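Local atomic coordinates of aldehyde dehydrogenase (Trypanosoma brucei, PDB entry 5NNO), a protein that probably oxidises aldehydes to carboxylic acids with NAD+ as cofactor, and is captured here with NAD and a benzoxaborole aldehyde bound. Residues V19-C24 with T147-P152; D110-Y115 with V459-F464; D64-R69 with Y313-N318. All coordinates share one frame; numbering follows the deposited sequence. Where two conformers were deposited one is given.

Overall arrangement
All three first segments precede all three second ones (19-24, 64-69, 110-115, then 147-152, 313-318, 459-464), so every pair of contacts crosses along the chain. Interactions 1 and 2 share one sheet, in which strands 147-151 and 110-124 are parallel neighbours, yet their centres lie about 34 Å apart because interaction 2 sits far out on strand 110-124, at the subunit interface. Interaction 3 joins the C-terminal end of helix 54-65 and the residues just after it to the loop before helix 319-327; its centre is about 29 Å from that of interaction 1 and about 54 Å from that of interaction 2. Interaction 1 contains K151, which binds NAD, and V317 of interaction 3 also approaches NAD.

Interaction 1 of 3, residues V19-C24 with T147-P152; sequences VIVSKC and TAVIKP. With NAD (nicotinamide-adenine-dinucleotide), chain C.
Where C24 meets T147, their CA atoms are 6.2 Å apart, the nearer of the two CA pairs in register between helix segment 19-24 and strand 147-151. The axes of the two segments run nearly antiparallel, at 158°, and come within 8.7 Å of each other, so the helix lies against one side of the strand. Side chains alternate along the strand: T147 and V149 point to the helix, while A148 points away.

The hydroxyl of T147 donates to the helix carbonyl, with OG1 2.9 Å from C24 O. It arrives from above the carbonyl plane, 52° out of it. A chi1 of 68° sets OG1 between the backbone N and the carbonyl carbon of T147, which turns it to the helix. Beside this bond, C24 SG packs 4.0 Å from V149 CG2, and the same methyl meets V21 CG2 at 4.3 Å.

At the other end of the strand K151, its chain bent at chi2 and chi3, reaches the adenosine ribose of NAD: NZ donates to O2B at 2.9 Å and to O3B at 3.2 Å. The same NZ also bonds P152 O and G181 O. These four oxygens share its three hydrogens if all bonds form at once, probably fixing its position. The chemistry divides accordingly: a buried apolar seam with one hydroxyl bond joins helix to strand, and the strand's far end recognises the ribose diol.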
loop_
_atom_site.group_PDB
_atom_site.type_symbol
_atom_site.label_atom_id
_atom_site.label_comp_id
_atom_site.label_asym_id
_atom_site.label_seq_id
_atom_site.Cartn_x
_atom_site.Cartn_y
_atom_site.Cartn_z
ATOM N N VAL A 19 23.335 7.779 -13.273
ATOM C CA VAL A 19 24.370 8.349 -12.394
ATOM C C VAL A 19 23.698 9.027 -11.189
ATOM O O VAL A 19 24.063 8.734 -10.044
ATOM C CB VAL A 19 25.335 9.316 -13.143
ATOM C CG1 VAL A 19 26.445 9.820 -12.218
ATOM C CG2 VAL A 19 25.977 8.638 -14.351
ATOM N N ILE A 20 22.681 9.867 -11.442
ATOM C CA ILE A 20 21.968 10.592 -10.362
ATOM C C ILE A 20 21.315 9.627 -9.344
ATOM O O ILE A 20 21.396 9.855 -8.140
ATOM C CB ILE A 20 20.938 11.614 -10.942
ATOM C CG1 ILE A 20 21.650 12.750 -11.687
ATOM C CG2 ILE A 20 20.055 12.233 -9.860
ATOM C CD1 ILE A 20 20.830 13.398 -12.789
ATOM N N VAL A 21 20.680 8.565 -9.825
ATOM C CA VAL A 21 20.004 7.592 -8.938
ATOM C C VAL A 21 21.038 6.719 -8.226
ATOM O O VAL A 21 20.944 6.490 -7.026
ATOM C CB VAL A 21 19.004 6.696 -9.725
ATOM C CG1 VAL A 21 18.381 5.624 -8.839
ATOM C CG2 VAL A 21 17.901 7.572 -10.339
ATOM N N SER A 22 22.034 6.248 -8.967
ATOM C CA SER A 22 23.143 5.501 -8.361
ATOM C C SER A 22 23.871 6.275 -7.241
ATOM O O SER A 22 24.343 5.650 -6.290
ATOM C CB SER A 22 24.138 5.054 -9.428
ATOM O OG SER A 22 25.301 4.594 -8.830
ATOM N N LYS A 23 23.941 7.611 -7.330
ATOM C CA LYS A 23 24.579 8.417 -6.256
ATOM C C LYS A 23 23.748 8.508 -4.963
ATOM O O LYS A 23 24.317 8.555 -3.863
ATOM C CB LYS A 23 24.995 9.824 -6.748
ATOM C CG LYS A 23 26.483 9.848 -7.145
ATOM C CD LYS A 23 27.036 11.142 -7.700
ATOM C CE LYS A 23 28.531 10.941 -7.959
ATOM N NZ LYS A 23 29.040 11.494 -9.252
ATOM N N CYS A 24 22.423 8.542 -5.115
ATOM C CA CYS A 24 21.455 8.602 -3.993
ATOM C C CYS A 24 21.313 7.247 -3.300
ATOM O O CYS A 24 21.077 7.173 -2.093
ATOM C CB CYS A 24 20.060 9.090 -4.466
ATOM S SG CYS A 24 19.960 10.809 -5.088
ATOM N N THR A 147 16.637 8.614 1.256
ATOM C CA THR A 147 17.179 9.594 0.315
ATOM C C THR A 147 16.183 9.647 -0.849
ATOM O O THR A 147 15.306 8.776 -0.956
ATOM C CB THR A 147 18.598 9.234 -0.187
ATOM O OG1 THR A 147 18.561 8.079 -1.012
ATOM C CG2 THR A 147 19.535 9.015 0.960
ATOM N N ALA A 148 16.304 10.662 -1.709
ATOM C CA ALA A 148 15.207 10.983 -2.672
ATOM C C ALA A 148 15.651 11.479 -4.054
ATOM O O ALA A 148 16.727 12.043 -4.211
ATOM C CB ALA A 148 14.218 11.963 -2.041
ATOM N N VAL A 149 14.817 11.204 -5.055
ATOM C CA VAL A 149 14.942 11.808 -6.392
ATOM C C VAL A 149 13.607 12.455 -6.691
ATOM O O VAL A 149 12.540 11.893 -6.375
ATOM C CB VAL A 149 15.310 10.785 -7.485
ATOM C CG1 VAL A 149 15.465 11.458 -8.841
ATOM C CG2 VAL A 149 16.615 10.065 -7.131
ATOM N N ILE A 150 13.666 13.666 -7.254
ATOM C CA ILE A 150 12.461 14.435 -7.572
ATOM C C ILE A 150 12.416 14.742 -9.058
ATOM O O ILE A 150 13.439 15.046 -9.666
ATOM C CB ILE A 150 12.329 15.715 -6.732
ATOM C CG1 ILE A 150 13.286 16.830 -7.212
ATOM C CG2 ILE A 150 12.513 15.364 -5.258
ATOM C CD1 ILE A 150 13.290 18.081 -6.363
ATOM N N LYS A 151 11.211 14.660 -9.629
ATOM C CA LYS A 151 11.002 14.928 -11.036
ATOM C C LYS A 151 9.929 16.016 -11.151
ATOM O O LYS A 151 8.743 15.718 -11.087
ATOM C CB LYS A 151 10.603 13.632 -11.755
ATOM C CG LYS A 151 11.088 13.525 -13.200
ATOM C CD LYS A 151 10.576 14.633 -14.103
ATOM C CE LYS A 151 9.082 14.584 -14.298
ATOM N NZ LYS A 151 8.704 15.683 -15.220
ATOM N N PRO A 152 10.345 17.293 -11.275
ATOM C CA PRO A 152 9.351 18.377 -11.453
ATOM C C PRO A 152 8.597 18.328 -12.762
ATOM O O PRO A 152 9.144 17.964 -13.804
ATOM C CB PRO A 152 10.189 19.665 -11.366
ATOM C CG PRO A 152 11.437 19.258 -10.622
ATOM C CD PRO A 152 11.699 17.832 -11.039
HETATM P PA NAD C . 0.575 15.315 -16.086
HETATM O O1A NAD C . 0.111 14.730 -17.405
HETATM O O2A NAD C . 1.328 16.631 -16.003
HETATM O O5B NAD C . 1.466 14.172 -15.366
HETATM C C5B NAD C . 2.228 14.397 -14.175
HETATM C C4B NAD C . 3.676 13.926 -14.331
HETATM O O4B NAD C . 3.715 12.764 -15.175
HETATM C C3B NAD C . 4.623 14.970 -14.937
HETATM O O3B NAD C . 5.801 15.126 -14.130
HETATM C C2B NAD C . 4.985 14.433 -16.307
HETATM O O2B NAD C . 6.350 14.703 -16.642
HETATM C C1B NAD C . 4.729 12.933 -16.164
HETATM N N9A NAD C . 4.345 12.247 -17.423
HETATM C C8A NAD C . 3.503 12.657 -18.401
HETATM N N7A NAD C . 3.443 11.732 -19.402
HETATM C C5A NAD C . 4.255 10.712 -19.051
HETATM C C6A NAD C . 4.670 9.415 -19.624
HETATM N N6A NAD C . 4.178 9.025 -20.805
HETATM N N1A NAD C . 5.545 8.643 -18.947
HETATM C C2A NAD C . 6.048 9.024 -17.757
HETATM N N3A NAD C . 5.715 10.191 -17.174
HETATM C C4A NAD C . 4.845 11.059 -17.758
HETATM O O3 NAD C . -0.742 15.456 -15.179
HETATM P PN NAD C . -1.979 16.319 -15.752
HETATM O O1N NAD C . -2.727 15.506 -16.787
HETATM O O2N NAD C . -1.482 17.679 -16.161
HETATM O O5D NAD C . -2.894 16.387 -14.426
HETATM C C5D NAD C . -3.773 15.278 -14.297
HETATM C C4D NAD C . -4.342 15.045 -12.919
HETATM O O4D NAD C . -3.473 15.290 -11.815
HETATM C C3D NAD C . -5.541 15.927 -12.690
HETATM O O3D NAD C . -6.665 15.292 -13.292
HETATM C C2D NAD C . -5.599 16.010 -11.181
HETATM O O2D NAD C . -6.824 15.460 -10.709
HETATM C C1D NAD C . -4.361 15.234 -10.701
HETATM N N1N NAD C . -3.819 15.822 -9.480
HETATM C C2N NAD C . -3.936 15.170 -8.302
HETATM C C3N NAD C . -3.455 15.743 -7.117
HETATM C C7N NAD C . -3.552 15.064 -5.780
HETATM O O7N NAD C . -2.684 15.282 -4.954
HETATM N N7N NAD C . -4.567 14.245 -5.505
HETATM C C4N NAD C . -2.850 16.993 -7.181
HETATM C C5N NAD C . -2.739 17.635 -8.401
HETATM C C6N NAD C . -3.238 17.029 -9.543
#

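Interaction 2 of 3, residues D110-Y115 with V459-F464; sequences DCELQY and VMRRGF
The guanidinium of R461 has D110 OD2 and E112 OE2 at its edge, near its plane, and V459 CG1 over one face, offset toward the rim. NH1 donates to D110 OD2 at 3.2 Å in a salt bridge, although OD2 is approached from above the carboxylate plane; the two planes are 46° apart. The E112 carboxylate stands almost perpendicular to the guanidinium, at 85°, and its salt bridge from OE1 to R461 NH2 is long, 3.6 Å. E112 OE1 is held more closely by Q114 NE2, at 2.6 Å. Through R461, D110 and E112 join in one salt-bridge network; D110 OD1 forms a salt bridge with K99.

Beneath these groups the backbones form an antiparallel ladder. D110 with R461 and E112 with V459 are hydrogen-bonded pairs; R461 N reaches D110 O at 2.8 Å, and V459 N reaches E112 O at the same distance. Between them, C111 and M460 make a non-hydrogen-bonded pair whose side chains emerge on the other face of the sheet, C111 SG 3.8 Å from M460 CG. On the charged face, Q114 CD rests 3.6 Å from V459 CG2.

Strands 110-124 and 454-461 are neighbours in the sheet that also holds 147-151. On the other side of 454-461, residues V459 to R461 pair in parallel with a strand of the second subunit, so the sheet continues across the interface. Q114 NE2 also donates to E409 of the second subunit; within the same chain, Y115 packs on F450 of helix 447-452.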
loop_
_atom_site.group_PDB
_atom_site.type_symbol
_atom_site.label_atom_id
_atom_site.label_comp_id
_atom_site.label_asym_id
_atom_site.label_seq_id
_atom_site.Cartn_x
_atom_site.Cartn_y
_atom_site.Cartn_z
ATOM N N ASP A 110 7.678 -10.881 24.157
ATOM C CA ASP A 110 7.880 -9.425 24.060
ATOM C C ASP A 110 7.866 -9.089 22.592
ATOM O O ASP A 110 8.744 -9.507 21.861
ATOM C CB ASP A 110 9.220 -8.992 24.689
ATOM C CG ASP A 110 9.639 -7.555 24.298
ATOM O OD1 ASP A 110 8.767 -6.727 23.955
ATOM O OD2 ASP A 110 10.868 -7.273 24.323
ATOM N N CYS A 111 6.872 -8.319 22.168
ATOM C CA CYS A 111 6.650 -8.033 20.763
ATOM C C CYS A 111 6.663 -6.537 20.480
ATOM O O CYS A 111 6.405 -5.731 21.371
ATOM C CB CYS A 111 5.356 -8.705 20.327
ATOM S SG CYS A 111 5.517 -10.526 20.385
ATOM N N GLU A 112 6.999 -6.166 19.242
ATOM C CA GLU A 112 7.259 -4.773 18.891
ATOM C C GLU A 112 7.114 -4.492 17.383
ATOM O O GLU A 112 7.485 -5.318 16.540
ATOM C CB GLU A 112 8.676 -4.409 19.328
ATOM C CG GLU A 112 8.821 -3.096 20.063
ATOM C CD GLU A 112 10.284 -2.757 20.340
ATOM O OE1 GLU A 112 11.094 -2.818 19.388
ATOM O OE2 GLU A 112 10.618 -2.416 21.497
ATOM N N LEU A 113 6.583 -3.298 17.070
ATOM C CA LEU A 113 6.509 -2.788 15.702
ATOM C C LEU A 113 7.479 -1.613 15.547
ATOM O O LEU A 113 7.235 -0.526 16.070
ATOM C CB LEU A 113 5.090 -2.324 15.383
ATOM C CG LEU A 113 3.988 -3.341 15.071
ATOM C CD1 LEU A 113 4.170 -4.646 15.827
ATOM C CD2 LEU A 113 2.603 -2.726 15.326
ATOM N N GLN A 114 8.582 -1.828 14.831
ATOM C CA GLN A 114 9.609 -0.786 14.617
ATOM C C GLN A 114 9.430 -0.200 13.221
ATOM O O GLN A 114 8.886 -0.854 12.339
ATOM C CB GLN A 114 11.028 -1.377 14.798
ATOM C CG GLN A 114 11.220 -2.196 16.080
ATOM C CD GLN A 114 12.662 -2.673 16.329
ATOM O OE1 GLN A 114 13.559 -2.541 15.479
ATOM N NE2 GLN A 114 12.883 -3.271 17.503
ATOM N N TYR A 115 9.834 1.054 13.036
ATOM C CA TYR A 115 9.772 1.710 11.725
ATOM C C TYR A 115 11.187 1.967 11.256
ATOM O O TYR A 115 12.022 2.493 12.019
ATOM C CB TYR A 115 9.003 3.033 11.762
ATOM C CG TYR A 115 7.520 2.880 11.955
ATOM C CD1 TYR A 115 6.709 2.415 10.942
ATOM C CD2 TYR A 115 6.921 3.210 13.183
ATOM C CE1 TYR A 115 5.338 2.275 11.137
ATOM C CE2 TYR A 115 5.555 3.072 13.390
ATOM C CZ TYR A 115 4.765 2.610 12.372
ATOM O OH TYR A 115 3.403 2.511 12.631
ATOM N N VAL A 459 8.923 -7.402 15.287
ATOM C CA VAL A 459 10.035 -7.966 16.013
ATOM C C VAL A 459 9.413 -8.713 17.186
ATOM O O VAL A 459 8.665 -8.112 17.963
ATOM C CB VAL A 459 10.953 -6.867 16.582
ATOM C CG1 VAL A 459 12.118 -7.495 17.360
ATOM C CG2 VAL A 459 11.440 -5.953 15.459
ATOM N N MET A 460 9.744 -10.012 17.310
ATOM C CA MET A 460 9.308 -10.857 18.433
ATOM C C MET A 460 10.554 -11.289 19.184
ATOM O O MET A 460 11.512 -11.777 18.584
ATOM C CB MET A 460 8.517 -12.087 17.924
ATOM C CG MET A 460 8.033 -13.051 19.016
ATOM S SD MET A 460 7.231 -14.610 18.518
ATOM C CE MET A 460 5.564 -14.039 18.255
ATOM N N ARG A 461 10.539 -11.132 20.505
ATOM C CA ARG A 461 11.628 -11.631 21.352
ATOM C C ARG A 461 11.081 -12.765 22.206
ATOM O O ARG A 461 10.063 -12.603 22.859
ATOM C CB ARG A 461 12.250 -10.502 22.199
ATOM C CG ARG A 461 12.640 -9.261 21.370
ATOM C CD ARG A 461 13.768 -8.421 21.960
ATOM N NE ARG A 461 14.070 -7.269 21.093
ATOM C CZ ARG A 461 13.400 -6.092 21.091
ATOM N NH1 ARG A 461 12.376 -5.842 21.926
ATOM N NH2 ARG A 461 13.745 -5.129 20.233
ATOM N N ARG A 462 11.750 -13.925 22.144
ATOM C CA ARG A 462 11.472 -15.071 23.008
ATOM C C ARG A 462 12.696 -15.434 23.820
ATOM O O ARG A 462 13.820 -15.056 23.474
ATOM C CB ARG A 462 11.089 -16.296 22.191
ATOM C CG ARG A 462 9.933 -16.068 21.239
ATOM C CD ARG A 462 9.278 -17.352 20.775
ATOM N NE ARG A 462 9.304 -18.417 21.797
ATOM C CZ ARG A 462 8.275 -18.840 22.524
ATOM N NH1 ARG A 462 7.062 -18.326 22.379
ATOM N NH2 ARG A 462 8.454 -19.789 23.428
ATOM N N GLY A 463 12.455 -16.182 24.896
ATOM C CA GLY A 463 13.509 -16.768 25.734
ATOM C C GLY A 463 13.722 -18.212 25.344
ATOM O O GLY A 463 13.055 -18.719 24.441
ATOM N N PHE A 464 14.624 -18.891 26.041
ATOM C CA PHE A 464 14.900 -20.321 25.766
ATOM C C PHE A 464 14.120 -21.312 26.650
ATOM O O PHE A 464 14.314 -22.514 26.521
ATOM C CB PHE A 464 16.408 -20.598 25.845
ATOM C CG PHE A 464 17.189 -20.084 24.652
ATOM C CD1 PHE A 464 17.018 -20.658 23.391
ATOM C CD2 PHE A 464 18.118 -19.044 24.788
ATOM C CE1 PHE A 464 17.746 -20.205 22.301
ATOM C CE2 PHE A 464 18.838 -18.589 23.697
ATOM C CZ PHE A 464 18.655 -19.172 22.453
#

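Interaction 3 of 3, residues D64-R69 with Y313-N318; sequences DRRRHR and YPRIVN
The C-terminal end of helix 54-65 meets the loop between helices 304-309 and 319-327 here, in a buried contact beside the NAD site: the side chain of V317 is about 6 Å from the bound cofactor and about 4 Å from that of W127, an NAD-binding residue. R66 is the first residue to leave the helix, with positive phi, and its CA lies 4.5 Å from that of P314. The touching parts run roughly antiparallel, 154° apart end to end.

Backbone and arginine side-chain donors bind carbonyls of the opposite segment. The backbone N of R315 donates to R65 O at 3.1 Å in an almost straight bond, 175° at the hydrogen. In the conformer given, the R65 guanidinium grips R315 O end-on: NH1 and NH2 each stand 3.1 Å from this one oxygen, which lies near the guanidinium plane and is reached from one face of its own carbonyl plane. Bends at chi2 and chi3 fold the R65 chain back to it, although its CB points away from the loop; as R65 was modelled in two conformers, this grip is doubtful as a permanent feature. R315 NH1 makes a weak bond to D64 O and also donates to R63 O, so further carbonyls at the helix end are served from the loop.

R66 and R315 cross at about a right angle, their guanidinium planes 83° apart. Each places a carbon over the other's face: R315 CB lies over R66 toward the rim, and R66 CB over the centre of R315. R66 NH2 and R315 NH2 both form salt bridges with E309, which probably offsets their like charges. At the edge of the R66 guanidinium, NH1 donates to Y313 O at 2.8 Å, from above that carbonyl's plane.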
loop_
_atom_site.group_PDB
_atom_site.type_symbol
_atom_site.label_atom_id
_atom_site.label_comp_id
_atom_site.label_asym_id
_atom_site.label_seq_id
_atom_site.Cartn_x
_atom_site.Cartn_y
_atom_site.Cartn_z
ATOM N N ASP A 64 4.368 30.880 -14.365
ATOM C CA ASP A 64 3.790 29.603 -14.830
ATOM C C ASP A 64 2.257 29.576 -14.790
ATOM O O ASP A 64 1.613 29.213 -15.779
ATOM C CB ASP A 64 4.279 28.419 -13.985
ATOM C CG ASP A 64 5.805 28.163 -14.103
ATOM O OD1 ASP A 64 6.406 28.490 -15.140
ATOM O OD2 ASP A 64 6.378 27.625 -13.134
ATOM N N ARG A 65 1.690 29.949 -13.641
ATOM C CA ARG A 65 0.256 29.795 -13.381
ATOM C C ARG A 65 -0.605 31.077 -13.506
ATOM O O ARG A 65 -1.811 30.983 -13.716
ATOM C CB ARG A 65 0.051 29.170 -11.999
ATOM C CG ARG A 65 0.706 27.797 -11.829
ATOM C CD ARG A 65 -0.148 26.673 -12.386
ATOM N NE ARG A 65 -0.411 26.831 -13.817
ATOM C CZ ARG A 65 -1.553 27.261 -14.356
ATOM N NH1 ARG A 65 -1.652 27.314 -15.680
ATOM N NH2 ARG A 65 -2.592 27.613 -13.598
ATOM N N ARG A 66 0.025 32.245 -13.409
ATOM C CA ARG A 66 -0.673 33.525 -13.226
ATOM C C ARG A 66 -1.505 33.540 -11.934
ATOM O O ARG A 66 -2.557 34.169 -11.877
ATOM C CB ARG A 66 -1.504 33.938 -14.460
ATOM C CG ARG A 66 -1.516 35.451 -14.683
ATOM C CD ARG A 66 -2.817 36.015 -15.272
ATOM N NE ARG A 66 -3.012 35.542 -16.632
ATOM C CZ ARG A 66 -4.125 35.040 -17.188
ATOM N NH1 ARG A 66 -5.286 34.867 -16.560
ATOM N NH2 ARG A 66 -4.021 34.683 -18.441
ATOM N N ARG A 67 -1.010 32.858 -10.900
ATOM C CA ARG A 67 -1.608 32.941 -9.561
ATOM C C ARG A 67 -1.044 34.123 -8.788
ATOM O O ARG A 67 0.079 34.561 -9.026
ATOM C CB ARG A 67 -1.400 31.647 -8.768
ATOM C CG ARG A 67 -2.436 30.596 -9.097
ATOM C CD ARG A 67 -2.495 29.469 -8.083
ATOM N NE ARG A 67 -1.597 28.377 -8.449
ATOM C CZ ARG A 67 -0.511 27.999 -7.769
ATOM N NH1 ARG A 67 -0.111 28.624 -6.650
ATOM N NH2 ARG A 67 0.224 26.998 -8.215
ATOM N N HIS A 68 -1.849 34.644 -7.880
ATOM C CA HIS A 68 -1.490 35.812 -7.103
ATOM C C HIS A 68 -0.674 35.295 -5.954
ATOM O O HIS A 68 -0.854 34.153 -5.538
ATOM C CB HIS A 68 -2.732 36.537 -6.573
ATOM C CG HIS A 68 -2.483 37.959 -6.176
ATOM N ND1 HIS A 68 -2.230 38.339 -4.878
ATOM C CD2 HIS A 68 -2.482 39.102 -6.909
ATOM C CE1 HIS A 68 -2.060 39.652 -4.831
ATOM N NE2 HIS A 68 -2.212 40.139 -6.050
ATOM N N ARG A 69 0.210 36.148 -5.452
ATOM C CA ARG A 69 1.114 35.830 -4.348
ATOM C C ARG A 69 0.375 35.339 -3.102
ATOM O O ARG A 69 0.834 34.412 -2.437
ATOM C CB ARG A 69 1.934 37.074 -3.996
ATOM C CG ARG A 69 3.022 36.892 -2.958
ATOM C CD ARG A 69 3.665 38.248 -2.679
ATOM N NE ARG A 69 4.877 38.140 -1.858
ATOM C CZ ARG A 69 4.894 37.885 -0.547
ATOM N NH1 ARG A 69 3.770 37.700 0.154
ATOM N NH2 ARG A 69 6.053 37.815 0.083
ATOM N N TYR A 313 -6.804 36.783 -11.772
ATOM C CA TYR A 313 -7.344 35.443 -12.169
ATOM C C TYR A 313 -6.264 34.587 -12.860
ATOM O O TYR A 313 -5.584 35.091 -13.750
ATOM C CB TYR A 313 -8.544 35.611 -13.098
ATOM C CG TYR A 313 -9.342 34.345 -13.332
ATOM C CD1 TYR A 313 -10.111 33.773 -12.308
ATOM C CD2 TYR A 313 -9.338 33.717 -14.576
ATOM C CE1 TYR A 313 -10.843 32.616 -12.518
ATOM C CE2 TYR A 313 -10.062 32.557 -14.789
ATOM C CZ TYR A 313 -10.814 32.021 -13.755
ATOM O OH TYR A 313 -11.543 30.901 -13.948
ATOM N N PRO A 314 -6.113 33.294 -12.487
ATOM C CA PRO A 314 -5.078 32.452 -13.140
ATOM C C PRO A 314 -5.457 31.930 -14.525
ATOM O O PRO A 314 -6.613 32.038 -14.919
ATOM C CB PRO A 314 -4.917 31.267 -12.173
ATOM C CG PRO A 314 -5.684 31.650 -10.945
ATOM C CD PRO A 314 -6.774 32.550 -11.403
ATOM N N ARG A 315 -4.483 31.338 -15.231
ATOM C CA ARG A 315 -4.649 30.895 -16.627
ATOM C C ARG A 315 -4.802 29.391 -16.778
ATOM O O ARG A 315 -4.490 28.634 -15.860
ATOM C CB ARG A 315 -3.498 31.377 -17.515
ATOM C CG ARG A 315 -2.172 30.712 -17.291
ATOM C CD ARG A 315 -1.194 31.009 -18.410
ATOM N NE ARG A 315 -0.788 32.420 -18.477
ATOM C CZ ARG A 315 0.298 32.960 -17.912
ATOM N NH1 ARG A 315 1.118 32.232 -17.164
ATOM N NH2 ARG A 315 0.551 34.262 -18.081
ATOM N N ILE A 316 -5.277 28.969 -17.950
ATOM C CA ILE A 316 -5.299 27.555 -18.307
ATOM C C ILE A 316 -3.880 27.211 -18.749
ATOM O O ILE A 316 -3.176 28.051 -19.310
ATOM C CB ILE A 316 -6.343 27.227 -19.412
ATOM C CG1 ILE A 316 -7.737 27.732 -19.044
ATOM C CG2 ILE A 316 -6.421 25.718 -19.670
ATOM C CD1 ILE A 316 -8.196 27.351 -17.658
ATOM N N VAL A 317 -3.471 25.977 -18.501
ATOM C CA VAL A 317 -2.079 25.546 -18.701
ATOM C C VAL A 317 -1.624 25.673 -20.159
ATOM O O VAL A 317 -0.507 26.123 -20.404
ATOM C CB VAL A 317 -1.824 24.113 -18.134
ATOM C CG1 VAL A 317 -2.679 23.036 -18.819
ATOM C CG2 VAL A 317 -0.336 23.746 -18.205
ATOM N N ASN A 318 -2.484 25.308 -21.111
ATOM C CA ASN A 318 -2.158 25.444 -22.533
ATOM C C ASN A 318 -3.400 25.539 -23.434
ATOM O O ASN A 318 -4.529 25.408 -22.958
ATOM C CB ASN A 318 -1.192 24.316 -22.979
ATOM C CG ASN A 318 -1.745 22.919 -22.727
ATOM O OD1 ASN A 318 -2.904 22.645 -23.016
ATOM N ND2 ASN A 318 -0.892 22.012 -22.233
#